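Local coordinates for protein fructosyl amine: oxygen oxidoreductase (Aspergillus fumigatus, PDB 3DJE) that oxidatively deglycates fructosyl amino acids as a flavoenzyme, using bound FAD and molecular oxygen, at residues S43-G48 against P299-Q304; E170-R173 against K177-T180; A200-A203 against I207-A210; P245-L250 against A325-S330; P282-M287 against P306-T311. One frame throughout, in Å; residues are numbered along the deposited sequence.

Contact 1 (S43-G48 against P299-Q304); sequences SAISAG and PFEKTQ. With FAD (flavin-adenine dinucleotide), chain C.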
# COMPACT_ATOMS: atom_id res chain seq x y z
N SER A 43 -9.56 -2.51 -8.68
CA SER A 43 -10.31 -3.31 -7.72
C SER A 43 -10.70 -2.49 -6.50
O SER A 43 -9.87 -1.78 -5.93
CB SER A 43 -9.47 -4.49 -7.26
OG SER A 43 -10.10 -5.12 -6.17
N ALA A 44 -11.95 -2.67 -6.06
CA ALA A 44 -12.45 -1.99 -4.86
C ALA A 44 -11.74 -2.43 -3.58
O ALA A 44 -11.75 -1.69 -2.59
CB ALA A 44 -13.94 -2.17 -4.72
N ILE A 45 -11.11 -3.61 -3.60
CA ILE A 45 -10.34 -4.09 -2.45
C ILE A 45 -8.82 -3.98 -2.63
O ILE A 45 -8.03 -4.42 -1.78
CB ILE A 45 -10.73 -5.53 -1.99
CG1 ILE A 45 -10.45 -6.55 -3.09
CG2 ILE A 45 -12.20 -5.57 -1.56
CD1 ILE A 45 -10.43 -8.01 -2.58
N SER A 46 -8.39 -3.41 -3.76
CA SER A 46 -6.98 -3.12 -3.88
C SER A 46 -6.59 -1.95 -2.99
O SER A 46 -7.21 -0.89 -3.03
CB SER A 46 -6.59 -2.81 -5.34
OG SER A 46 -5.28 -2.27 -5.39
N ALA A 47 -5.53 -2.16 -2.21
CA ALA A 47 -4.94 -1.07 -1.43
C ALA A 47 -4.47 0.08 -2.33
O ALA A 47 -4.32 1.21 -1.86
CB ALA A 47 -3.80 -1.59 -0.59
N GLY A 48 -4.26 -0.19 -3.62
CA GLY A 48 -3.78 0.85 -4.54
C GLY A 48 -4.89 1.70 -5.12
O GLY A 48 -4.63 2.70 -5.79
N PRO A 299 -9.18 -10.82 5.61
CA PRO A 299 -9.65 -9.53 5.10
C PRO A 299 -11.12 -9.55 4.69
O PRO A 299 -11.67 -10.61 4.35
CB PRO A 299 -8.77 -9.27 3.87
CG PRO A 299 -7.81 -10.37 3.79
CD PRO A 299 -8.24 -11.47 4.69
N PHE A 300 -11.75 -8.39 4.74
CA PHE A 300 -13.09 -8.21 4.21
C PHE A 300 -13.26 -6.79 3.69
O PHE A 300 -12.57 -5.87 4.14
CB PHE A 300 -14.16 -8.54 5.26
CG PHE A 300 -14.11 -7.66 6.49
CD1 PHE A 300 -14.90 -6.51 6.57
CD2 PHE A 300 -13.28 -8.00 7.56
CE1 PHE A 300 -14.86 -5.69 7.72
CE2 PHE A 300 -13.23 -7.18 8.71
CZ PHE A 300 -14.02 -6.03 8.77
N GLU A 301 -14.19 -6.61 2.75
CA GLU A 301 -14.49 -5.30 2.19
C GLU A 301 -15.47 -4.55 3.11
O GLU A 301 -16.46 -5.12 3.57
CB GLU A 301 -15.10 -5.43 0.79
CG GLU A 301 -15.35 -4.08 0.13
CD GLU A 301 -16.08 -4.13 -1.21
OE1 GLU A 301 -16.57 -5.21 -1.65
OE2 GLU A 301 -16.18 -3.05 -1.83
N LYS A 302 -15.17 -3.28 3.38
CA LYS A 302 -16.13 -2.42 4.08
C LYS A 302 -15.93 -0.96 3.71
O LYS A 302 -14.83 -0.40 3.84
CB LYS A 302 -16.07 -2.62 5.60
CG LYS A 302 -17.25 -1.96 6.32
CD LYS A 302 -17.84 -2.84 7.40
CE LYS A 302 -19.12 -2.23 7.94
NZ LYS A 302 -20.33 -2.70 7.20
N THR A 303 -17.00 -0.34 3.23
CA THR A 303 -16.98 1.04 2.81
C THR A 303 -17.47 1.94 3.97
O THR A 303 -18.30 2.83 3.80
CB THR A 303 -17.79 1.23 1.50
OG1 THR A 303 -17.46 0.17 0.58
CG2 THR A 303 -17.42 2.52 0.85
N GLN A 304 -16.90 1.68 5.15
CA GLN A 304 -17.12 2.48 6.35
C GLN A 304 -15.84 2.35 7.17
O GLN A 304 -14.98 1.54 6.86
CB GLN A 304 -18.29 1.94 7.20
CG GLN A 304 -19.69 1.93 6.56
CD GLN A 304 -20.21 3.31 6.15
OE1 GLN A 304 -19.66 4.35 6.54
NE2 GLN A 304 -21.27 3.32 5.35
PA FAD C . -3.47 -4.90 -3.62
O1A FAD C . -3.17 -3.73 -4.45
O2A FAD C . -4.43 -4.74 -2.49
O5B FAD C . -3.95 -6.00 -4.64
C5B FAD C . -4.46 -7.27 -4.23
C4B FAD C . -5.36 -7.78 -5.37
O4B FAD C . -5.64 -9.14 -5.00
C3B FAD C . -6.69 -7.00 -5.31
O3B FAD C . -6.95 -6.31 -6.54
C2B FAD C . -7.71 -8.13 -5.07
O2B FAD C . -8.95 -7.94 -5.81
C1B FAD C . -6.91 -9.39 -5.52
N9A FAD C . -7.62 -10.60 -5.01
C8A FAD C . -8.21 -10.78 -3.81
N7A FAD C . -8.79 -12.00 -3.79
C5A FAD C . -8.56 -12.58 -4.98
C6A FAD C . -8.92 -13.81 -5.54
N6A FAD C . -9.66 -14.69 -4.84
N1A FAD C . -8.52 -14.09 -6.80
C2A FAD C . -7.79 -13.21 -7.51
N3A FAD C . -7.44 -12.03 -7.00
C4A FAD C . -7.81 -11.70 -5.74
N1 FAD C . 1.89 2.69 0.15
C2 FAD C . 2.73 3.71 -0.28
O2 FAD C . 3.74 3.48 -0.95
N3 FAD C . 2.42 5.03 0.06
C4 FAD C . 1.31 5.35 0.83
O4 FAD C . 1.06 6.53 1.11
C4X FAD C . 0.48 4.31 1.28
N5 FAD C . -0.63 4.59 2.07
C5X FAD C . -1.54 3.57 2.36
C6 FAD C . -2.75 3.91 2.96
C7 FAD C . -3.69 2.93 3.22
C7M FAD C . -5.00 3.35 3.91
C8 FAD C . -3.45 1.60 2.85
C8M FAD C . -4.54 0.53 3.08
C9 FAD C . -2.24 1.27 2.23
C9A FAD C . -1.28 2.26 1.97
N10 FAD C . -0.05 1.95 1.35
C10 FAD C . 0.78 2.99 0.93
C1' FAD C . 0.35 0.56 1.13
C2' FAD C . -0.00 0.13 -0.29
O2' FAD C . -1.31 0.63 -0.64
C3' FAD C . 0.03 -1.39 -0.38
O3' FAD C . 1.25 -1.87 0.23
C4' FAD C . 0.02 -1.88 -1.84
O4' FAD C . -0.96 -1.21 -2.62
C5' FAD C . -0.28 -3.39 -1.84
O5' FAD C . -0.24 -3.88 -3.19
P FAD C . -0.60 -5.41 -3.50
O1P FAD C . 0.24 -6.29 -2.63
O2P FAD C . -0.55 -5.55 -4.97
O3P FAD C . -2.13 -5.58 -3.04

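Contact 2 (E170-R173 against K177-T180); sequences EAQR and KFVT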
# COMPACT_ATOMS: atom_id res chain seq x y z
N GLU A 170 -2.14 -0.17 -20.19
CA GLU A 170 -0.93 -0.35 -21.01
C GLU A 170 -0.56 -1.84 -21.14
O GLU A 170 -0.26 -2.32 -22.22
CB GLU A 170 0.23 0.47 -20.44
CG GLU A 170 1.53 0.32 -21.24
CD GLU A 170 1.62 1.19 -22.50
OE1 GLU A 170 0.59 1.60 -23.07
OE2 GLU A 170 2.77 1.43 -22.93
N ALA A 171 -0.63 -2.57 -20.03
CA ALA A 171 -0.37 -4.03 -20.08
C ALA A 171 -1.33 -4.68 -21.08
O ALA A 171 -0.93 -5.53 -21.90
CB ALA A 171 -0.54 -4.64 -18.70
N GLN A 172 -2.59 -4.27 -21.01
CA GLN A 172 -3.66 -4.85 -21.82
C GLN A 172 -3.44 -4.55 -23.30
O GLN A 172 -3.59 -5.44 -24.15
CB GLN A 172 -5.00 -4.33 -21.34
CG GLN A 172 -6.18 -4.93 -22.08
CD GLN A 172 -7.47 -4.35 -21.62
OE1 GLN A 172 -7.65 -3.13 -21.64
NE2 GLN A 172 -8.39 -5.21 -21.18
N ARG A 173 -3.06 -3.31 -23.63
CA ARG A 173 -2.86 -3.00 -25.04
C ARG A 173 -1.63 -3.71 -25.62
O ARG A 173 -1.55 -3.94 -26.84
CB ARG A 173 -2.85 -1.49 -25.32
CG ARG A 173 -1.68 -0.71 -24.81
CD ARG A 173 -1.80 0.77 -25.26
NE ARG A 173 -3.03 1.36 -24.76
CZ ARG A 173 -3.14 2.02 -23.60
NH1 ARG A 173 -2.08 2.21 -22.81
NH2 ARG A 173 -4.33 2.48 -23.24
N LYS A 177 -4.08 -10.36 -20.96
CA LYS A 177 -5.49 -10.69 -20.79
C LYS A 177 -5.88 -10.41 -19.34
O LYS A 177 -5.27 -10.96 -18.42
CB LYS A 177 -5.71 -12.17 -21.12
CG LYS A 177 -5.34 -12.54 -22.55
CD LYS A 177 -4.91 -14.01 -22.68
CE LYS A 177 -3.41 -14.22 -22.47
NZ LYS A 177 -2.55 -13.24 -23.19
N PHE A 178 -6.86 -9.55 -19.14
CA PHE A 178 -7.41 -9.34 -17.79
C PHE A 178 -8.77 -9.98 -17.70
O PHE A 178 -9.68 -9.60 -18.45
CB PHE A 178 -7.52 -7.85 -17.44
CG PHE A 178 -6.21 -7.19 -17.11
CD1 PHE A 178 -5.86 -6.91 -15.78
CD2 PHE A 178 -5.32 -6.86 -18.12
CE1 PHE A 178 -4.63 -6.30 -15.48
CE2 PHE A 178 -4.09 -6.26 -17.83
CZ PHE A 178 -3.74 -5.98 -16.51
N VAL A 179 -8.90 -10.93 -16.78
CA VAL A 179 -10.18 -11.59 -16.53
C VAL A 179 -10.63 -11.17 -15.13
O VAL A 179 -10.10 -11.64 -14.13
CB VAL A 179 -10.07 -13.13 -16.64
CG1 VAL A 179 -11.43 -13.79 -16.37
CG2 VAL A 179 -9.51 -13.53 -18.02
N THR A 180 -11.60 -10.26 -15.09
CA THR A 180 -11.94 -9.58 -13.86
C THR A 180 -13.42 -9.66 -13.54
O THR A 180 -14.25 -9.88 -14.44
CB THR A 180 -11.54 -8.09 -13.90
OG1 THR A 180 -12.28 -7.43 -14.94
CG2 THR A 180 -10.04 -7.93 -14.12
O HOH W 1 -8.00 -8.01 -21.30

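Contact 3 (A200-A203 against I207-A210); sequences AVTA and IWRA. Unlike the reference sequence in segment 200-203: Ala-203 (reference Gly).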
# COMPACT_ATOMS: atom_id res chain seq x y z
N ALA A 200 -4.53 -22.05 -11.57
CA ALA A 200 -5.62 -21.71 -10.63
C ALA A 200 -6.98 -22.11 -11.16
O ALA A 200 -7.17 -22.27 -12.37
CB ALA A 200 -5.63 -20.21 -10.34
N VAL A 201 -7.93 -22.25 -10.24
CA VAL A 201 -9.33 -22.48 -10.63
C VAL A 201 -10.13 -21.28 -10.15
O VAL A 201 -9.98 -20.85 -9.00
CB VAL A 201 -9.89 -23.75 -9.97
CG1 VAL A 201 -11.34 -23.99 -10.42
CG2 VAL A 201 -9.02 -24.96 -10.29
N THR A 202 -10.99 -20.75 -11.03
CA THR A 202 -11.85 -19.62 -10.66
C THR A 202 -13.26 -20.08 -10.26
O THR A 202 -13.63 -21.23 -10.54
CB THR A 202 -11.90 -18.54 -11.76
OG1 THR A 202 -12.17 -19.15 -13.02
CG2 THR A 202 -10.55 -17.82 -11.84
N ALA A 203 -14.02 -19.19 -9.62
CA ALA A 203 -15.32 -19.54 -9.03
C ALA A 203 -16.39 -19.92 -10.05
O ALA A 203 -17.42 -20.50 -9.67
CB ALA A 203 -15.82 -18.39 -8.18
N ILE A 207 -10.70 -23.79 -15.25
CA ILE A 207 -9.36 -24.23 -14.88
C ILE A 207 -8.37 -23.47 -15.75
O ILE A 207 -8.46 -23.53 -16.98
CB ILE A 207 -9.20 -25.75 -15.14
CG1 ILE A 207 -10.17 -26.53 -14.25
CG2 ILE A 207 -7.73 -26.19 -14.93
CD1 ILE A 207 -10.34 -28.00 -14.67
N TRP A 208 -7.45 -22.76 -15.10
CA TRP A 208 -6.47 -21.90 -15.76
C TRP A 208 -5.09 -22.48 -15.54
O TRP A 208 -4.46 -22.23 -14.52
CB TRP A 208 -6.51 -20.48 -15.19
CG TRP A 208 -7.78 -19.75 -15.48
CD1 TRP A 208 -8.90 -19.71 -14.69
CD2 TRP A 208 -8.06 -18.95 -16.62
NE1 TRP A 208 -9.86 -18.93 -15.28
CE2 TRP A 208 -9.38 -18.46 -16.47
CE3 TRP A 208 -7.33 -18.60 -17.77
CZ2 TRP A 208 -9.99 -17.62 -17.42
CZ3 TRP A 208 -7.94 -17.77 -18.72
CH2 TRP A 208 -9.26 -17.29 -18.54
N ARG A 209 -4.62 -23.28 -16.50
CA ARG A 209 -3.30 -23.91 -16.36
C ARG A 209 -2.23 -22.96 -16.88
O ARG A 209 -2.44 -22.28 -17.89
CB ARG A 209 -3.26 -25.25 -17.10
CG ARG A 209 -4.21 -26.27 -16.49
CD ARG A 209 -4.03 -27.68 -17.03
NE ARG A 209 -4.82 -28.63 -16.26
CZ ARG A 209 -4.38 -29.31 -15.20
NH1 ARG A 209 -3.13 -29.17 -14.76
NH2 ARG A 209 -5.20 -30.15 -14.57
N ALA A 210 -1.09 -22.91 -16.20
CA ALA A 210 -0.01 -22.02 -16.58
C ALA A 210 1.34 -22.63 -16.28
O ALA A 210 1.48 -23.39 -15.34
CB ALA A 210 -0.15 -20.71 -15.85

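Contact 4 (P245-L250 against A325-S330); sequences PEERAL and ADRPFS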
# COMPACT_ATOMS: atom_id res chain seq x y z
N PRO A 245 -16.95 24.19 -3.87
CA PRO A 245 -16.22 24.72 -5.02
C PRO A 245 -15.49 26.05 -4.73
O PRO A 245 -14.38 26.24 -5.22
CB PRO A 245 -17.33 24.92 -6.07
CG PRO A 245 -18.35 23.87 -5.72
CD PRO A 245 -18.34 23.83 -4.21
N GLU A 246 -16.09 26.91 -3.92
CA GLU A 246 -15.51 28.22 -3.57
C GLU A 246 -14.25 28.14 -2.70
O GLU A 246 -13.40 29.03 -2.75
CB GLU A 246 -16.53 29.13 -2.86
CG GLU A 246 -17.98 28.97 -3.31
CD GLU A 246 -18.70 27.87 -2.55
OE1 GLU A 246 -18.74 27.93 -1.30
OE2 GLU A 246 -19.24 26.95 -3.21
N GLU A 247 -14.14 27.08 -1.91
CA GLU A 247 -13.02 26.97 -0.97
C GLU A 247 -11.84 26.10 -1.47
O GLU A 247 -10.81 26.04 -0.81
CB GLU A 247 -13.50 26.56 0.44
CG GLU A 247 -13.86 25.08 0.59
CD GLU A 247 -14.58 24.73 1.90
OE1 GLU A 247 -14.39 25.39 2.95
OE2 GLU A 247 -15.34 23.74 1.87
N ARG A 248 -11.99 25.45 -2.63
CA ARG A 248 -10.98 24.50 -3.15
C ARG A 248 -9.64 25.13 -3.57
O ARG A 248 -8.58 24.56 -3.30
CB ARG A 248 -11.54 23.66 -4.31
CG ARG A 248 -12.60 22.65 -3.90
CD ARG A 248 -13.29 22.02 -5.10
NE ARG A 248 -14.56 21.42 -4.70
CZ ARG A 248 -15.38 20.76 -5.51
NH1 ARG A 248 -15.08 20.57 -6.79
NH2 ARG A 248 -16.52 20.27 -5.02
N ALA A 249 -9.69 26.30 -4.21
CA ALA A 249 -8.46 26.97 -4.69
C ALA A 249 -7.42 27.18 -3.60
O ALA A 249 -6.22 27.01 -3.82
CB ALA A 249 -8.81 28.29 -5.37
N LEU A 250 -7.89 27.56 -2.41
CA LEU A 250 -7.03 27.84 -1.27
C LEU A 250 -6.16 26.64 -0.86
O LEU A 250 -5.01 26.80 -0.43
CB LEU A 250 -7.91 28.29 -0.10
CG LEU A 250 -7.22 29.00 1.07
CD1 LEU A 250 -6.64 30.34 0.64
CD2 LEU A 250 -8.19 29.17 2.23
N ALA A 325 -12.97 20.15 10.99
CA ALA A 325 -13.01 19.01 11.92
C ALA A 325 -14.40 18.41 12.14
O ALA A 325 -14.52 17.25 12.56
CB ALA A 325 -12.34 19.36 13.24
N ASP A 326 -15.44 19.20 11.86
CA ASP A 326 -16.81 18.77 12.07
C ASP A 326 -17.57 18.50 10.77
O ASP A 326 -18.75 18.17 10.79
CB ASP A 326 -17.57 19.80 12.92
CG ASP A 326 -17.05 19.88 14.35
OD1 ASP A 326 -16.70 18.82 14.93
OD2 ASP A 326 -17.00 21.00 14.90
N ARG A 327 -16.87 18.64 9.64
CA ARG A 327 -17.47 18.36 8.33
C ARG A 327 -17.86 16.89 8.18
O ARG A 327 -17.11 16.00 8.60
CB ARG A 327 -16.50 18.74 7.21
CG ARG A 327 -16.10 20.20 7.16
CD ARG A 327 -17.17 21.10 6.59
NE ARG A 327 -16.64 22.45 6.40
CZ ARG A 327 -16.13 22.92 5.26
NH1 ARG A 327 -16.08 22.16 4.18
NH2 ARG A 327 -15.67 24.16 5.21
N PRO A 328 -19.03 16.63 7.58
CA PRO A 328 -19.37 15.23 7.31
C PRO A 328 -18.39 14.63 6.31
O PRO A 328 -17.88 15.34 5.43
CB PRO A 328 -20.76 15.33 6.66
CG PRO A 328 -20.83 16.71 6.10
CD PRO A 328 -20.08 17.55 7.11
N PHE A 329 -18.11 13.34 6.47
CA PHE A 329 -17.29 12.61 5.49
C PHE A 329 -18.10 12.32 4.23
O PHE A 329 -19.28 11.99 4.31
CB PHE A 329 -16.80 11.29 6.07
CG PHE A 329 -15.99 11.43 7.34
CD1 PHE A 329 -15.19 12.55 7.57
CD2 PHE A 329 -16.00 10.40 8.28
CE1 PHE A 329 -14.44 12.66 8.74
CE2 PHE A 329 -15.24 10.50 9.45
CZ PHE A 329 -14.46 11.63 9.69
N SER A 330 -17.45 12.44 3.07
CA SER A 330 -18.11 12.13 1.80
C SER A 330 -17.85 10.69 1.35
O SER A 330 -18.54 10.17 0.46
CB SER A 330 -17.64 13.09 0.71
OG SER A 330 -16.24 12.98 0.56

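Contact 5 (P282-M287 against P306-T311); sequences PGYTNM and PKEAET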
# COMPACT_ATOMS: atom_id res chain seq x y z
N PRO A 282 -1.34 1.45 14.60
CA PRO A 282 -0.65 0.21 14.21
C PRO A 282 -1.46 -0.83 13.41
O PRO A 282 -0.91 -1.87 13.07
CB PRO A 282 -0.18 -0.37 15.56
CG PRO A 282 -0.29 0.78 16.53
CD PRO A 282 -1.47 1.54 16.07
N GLY A 283 -2.72 -0.54 13.10
CA GLY A 283 -3.52 -1.38 12.22
C GLY A 283 -4.58 -2.22 12.91
O GLY A 283 -4.50 -2.44 14.13
N TYR A 284 -5.57 -2.66 12.13
CA TYR A 284 -6.58 -3.63 12.57
C TYR A 284 -6.32 -4.99 11.92
O TYR A 284 -6.14 -5.07 10.70
CB TYR A 284 -7.98 -3.21 12.14
CG TYR A 284 -8.54 -2.01 12.83
CD1 TYR A 284 -9.29 -2.15 14.00
CD2 TYR A 284 -8.36 -0.72 12.31
CE1 TYR A 284 -9.82 -1.05 14.64
CE2 TYR A 284 -8.90 0.40 12.94
CZ TYR A 284 -9.62 0.23 14.12
OH TYR A 284 -10.15 1.32 14.75
N THR A 285 -6.30 -6.04 12.72
CA THR A 285 -6.37 -7.39 12.19
C THR A 285 -7.83 -7.87 12.22
O THR A 285 -8.70 -7.20 12.77
CB THR A 285 -5.51 -8.37 13.00
OG1 THR A 285 -5.92 -8.31 14.38
CG2 THR A 285 -4.02 -8.01 12.88
N ASN A 286 -8.09 -9.03 11.63
CA ASN A 286 -9.40 -9.66 11.76
C ASN A 286 -9.19 -11.14 12.04
O ASN A 286 -9.40 -11.99 11.17
CB ASN A 286 -10.25 -9.44 10.51
CG ASN A 286 -11.70 -9.89 10.70
OD1 ASN A 286 -12.33 -9.60 11.73
ND2 ASN A 286 -12.25 -10.58 9.70
N MSE A 287 -8.74 -11.42 13.27
CA MSE A 287 -8.35 -12.75 13.72
C MSE A 287 -9.55 -13.66 13.92
O MSE A 287 -10.40 -13.40 14.76
CB MSE A 287 -7.54 -12.66 15.03
CG MSE A 287 -6.22 -11.91 14.92
SE MSE A 287 -4.99 -12.75 13.65
CE MSE A 287 -3.44 -11.60 13.87
N PRO A 306 -14.50 2.21 11.52
CA PRO A 306 -14.96 2.18 12.93
C PRO A 306 -15.18 3.58 13.48
O PRO A 306 -14.44 4.50 13.12
CB PRO A 306 -13.80 1.51 13.66
CG PRO A 306 -13.14 0.65 12.61
CD PRO A 306 -13.21 1.50 11.37
N LYS A 307 -16.17 3.75 14.35
CA LYS A 307 -16.42 5.05 14.95
C LYS A 307 -15.20 5.59 15.70
O LYS A 307 -14.95 6.79 15.68
CB LYS A 307 -17.67 5.03 15.84
CG LYS A 307 -18.97 4.97 15.04
CD LYS A 307 -19.54 6.36 14.75
CE LYS A 307 -20.44 6.84 15.88
NZ LYS A 307 -21.13 8.13 15.57
N GLU A 308 -14.43 4.71 16.34
CA GLU A 308 -13.22 5.13 17.04
C GLU A 308 -12.21 5.75 16.07
O GLU A 308 -11.51 6.71 16.43
CB GLU A 308 -12.61 3.98 17.84
CG GLU A 308 -12.18 2.78 17.00
CD GLU A 308 -11.23 1.85 17.73
OE1 GLU A 308 -10.66 2.25 18.78
OE2 GLU A 308 -11.06 0.71 17.24
N ALA A 309 -12.18 5.23 14.84
CA ALA A 309 -11.32 5.78 13.78
C ALA A 309 -11.78 7.17 13.35
O ALA A 309 -10.96 8.08 13.18
CB ALA A 309 -11.24 4.83 12.58
N GLU A 310 -13.09 7.35 13.18
CA GLU A 310 -13.65 8.68 12.97
C GLU A 310 -13.21 9.66 14.06
O GLU A 310 -12.84 10.79 13.76
CB GLU A 310 -15.17 8.64 12.91
CG GLU A 310 -15.80 10.03 12.90
CD GLU A 310 -17.30 10.00 12.66
OE1 GLU A 310 -17.94 8.98 12.98
OE2 GLU A 310 -17.85 11.01 12.17
N THR A 311 -13.28 9.24 15.32
CA THR A 311 -12.86 10.11 16.43
C THR A 311 -11.40 10.52 16.29
O THR A 311 -11.05 11.69 16.48
CB THR A 311 -13.14 9.41 17.79
OG1 THR A 311 -14.53 9.12 17.86
CG2 THR A 311 -12.76 10.30 18.97

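Contact 1 (S43-G48 against P299-Q304)
Ile-45 and Glu-301 cross at about a right angle where two loops meet, the methyl CG2 of Ile-45 resting 3.7 Å from CB of Glu-301 and also touching its CG. The other branch of Ile-45 packs on the cofactor: with CG1 lodged between the backbone N and the carbonyl carbon (chi1 63°), CG1 comes 3.4 Å from O2B of the FAD ribose. This is the close-packed side, and it is polar as well as apolar. OG of Ser-43 lies 3.1 Å from the same O2B and donates to it, while OG of Ser-46 donates to the phosphate oxygen O1A of FAD over 2.7 Å. The N-H of Ala-47 reaches O2A of FAD at 2.8 Å, nearly straight at 166°. Segment 43-48 is a compact cofactor-binding loop following strand 33-37 of the Rossmann-type FAD domain: a type I turn from Ser-43 to Ser-46 with two ST turns, in which each serine OG also accepts the N-H two residues on, that of Ile-45 or of Gly-48. Both hydroxyls are thereby fixed while they hold FAD. The far side is looser. No hydrogen bond joins the two loops, and the extended, exposed side chain of Glu-301 merely passes its OE2 at 3.8 Å from CB of Ala-44. Its other oxygen, OE1, is hydrogen-bonded to Tyr-39.

Contact 2 (E170-R173 against K177-T180)
The Phe-178 ring meets the helix end with its rim: CB of Ala-171 lies near the ring plane, 4.0 Å from CE2 and about as close to CZ. The backbone N of Gln-172 approaches CE2 obliquely, also at 4.0 Å, and CB of Gln-172 sits near CD2 and CE2. Val-35 and Val-41 give the same aromatic side chain further apolar neighbours. From CB onward Gln-172 runs extended, CG anti to its own N (chi1 -178°), which carries the amide past the ring to the start of the strand. There a single water ties the two elements together, accepting from NE2 of Gln-172 at 2.8 Å and from the backbone N of Phe-178 at 2.9 Å. The contact closes the short connection from helix 160-173 into strand 177-180, an outermost strand of the Rossmann-type sheet, which runs parallel to strand 33-37 and pairs with its backbone. Ala-171 also packs on Ala-22 of helix 16-27. No direct hydrogen bond crosses between helix and strand: the grip consists of apolar packing at a ring edge plus one bridging water, which gives the N-H of Phe-178 an acceptor.

Contact 3 (A200-A203 against I207-A210)
With CG anti to the carbonyl carbon (chi1 -67°), the indole of Trp-208 lies back across the neighbouring strand toward Thr-202, whose OG1 stands between its own N and carbonyl carbon (chi1 49°). NE1 of Trp-208 donates to OG1 of Thr-202 over 3.2 Å; the oxygen lies in the indole plane, but the bond is bent, 143° at the hydrogen. CG2 of Thr-202 also touches the pyrrole end of the ring, 3.7 Å from NE1. Two backbone bonds join the segments within the hairpin of strands 196-202 and 206-209. Ala-200 and Trp-208 are an antiparallel hydrogen-bonded pair, with Trp-208 N to Ala-200 O at 2.8 Å and Ala-200 N to Trp-208 O at 3.0 Å. Val-201 and Ile-207 form the next, non-hydrogen-bonded pair, and on their face CG2 of Val-201 meets CG1 of Ile-207 at 4.4 Å. The other face, bearing Ala-200 and Trp-208, packs against the FAD-domain sheet, with Leu-10 touching both residues and Leu-36 touching Trp-208. Strand 187-193 completes this three-stranded antiparallel sheet. OG1 of Thr-202 is also hydrogen-bonded to Asp-204, in the hairpin's turn, so one hydroxyl links the turn to the indole: the N-H of Trp-208 is given an acceptor, which probably restrains the ring's rotation where it packs on the FAD-domain sheet.

Contact 4 (P245-L250 against A325-S330)
Glu-247 and Arg-327 meet in an end-on, two-pronged salt bridge. NH2 of Arg-327 donates to OE1 of Glu-247 at 2.9 Å, almost straight at 170°, and NH1 of Arg-327 donates to OE2 of Glu-247, also at 2.9 Å. Carboxylate and guanidinium are nearly coplanar, 18° apart. OE1 uses its syn lone pair and lies in the guanidinium plane; OE2 is met on the syn side too, though somewhat out of the carboxylate plane. Paired bonds of this kind fix the rotation of both groups. Behind them, the backbones stand well apart, 13.4 Å between the CA atoms of Glu-247 and Arg-327. Glu-247 covers the distance by extending beyond CG, whereas Arg-327 bends at chi2 (-77°). OE2 has a second donor in the backbone N of Lys-244, which steadies the carboxylate; the ammonium of Lys-244 also lies close to NH2 of Arg-327, and the carboxylate probably offsets that repulsion. The Arg-327 side chain rests on Ile-241 of strand 232-242, and the backbone O of Arg-327 accepts from Arg-314. This surface bridge thus joins segment 245-250, at the short helix 248-251, to the loop between helix 307-320 and strand 331-339, beside strand 232-242 of the large mixed sheet.

Contact 5 (P282-M287 against P306-T311)
Strand residue Tyr-284 faces the first turn of helix 307-320 from a distance, 10.2 Å between its CA and that of Pro-306, the N-cap residue, so the whole length of the tyrosine is needed to reach it. With CG anti to the carbonyl carbon (chi1 -70°), the ring is directed at the helix start. OH of Tyr-284 donates to OE2 of Glu-308 over a short 2.7 Å. That oxygen lies near the ring plane at the edge, yet the hydroxyl comes in from above the carboxylate, 56° out of its plane, with ring and carboxylate steeply inclined to each other. CG of Pro-306 adds apolar contact, 3.9 Å from CZ of Tyr-284, the two side chains running alongside in opposite directions, and CB of Ala-309 lies 4.3 Å from the OH. Arg-312, one turn further along the helix, also hydrogen-bonds the OH, so the phenol is gripped by two charged residues and would probably be polarised between them. Phe-421 stacks on the Tyr-284 ring while His-281 meets it edge-to-face. Around this buried contact, strand 274-289 lies between strands 232-242 and 419-420, and Thr-237 of the former touches Tyr-284, Pro-306 and Ala-309, so the helix start packs against strand 232-242 of the large mixed sheet.

Contact 1 alone touches FAD; contact 4 lies away from the cofactor, its centre 24 Å from that of contact 1. Contacts 2 and 3 belong to the FAD-domain side: their centres are 17 Å apart and they meet where CG2 of Val-179 packs 3.8 Å from CH2 of Trp-208. Phe-178 of contact 2 and Thr-202 of contact 3 have side chains about 9 Å and 7 Å from FAD. Contacts 4 and 5 are joined by CE2 of Phe-329 at 3.5 Å from CG of Glu-310. CD2 of Phe-300 in contact 1 packs 3.5 Å from ND2 of Asn-286 in contact 5, whose Tyr-284 side chain is about 10 Å from both FAD and the bound substrate analogue FSA.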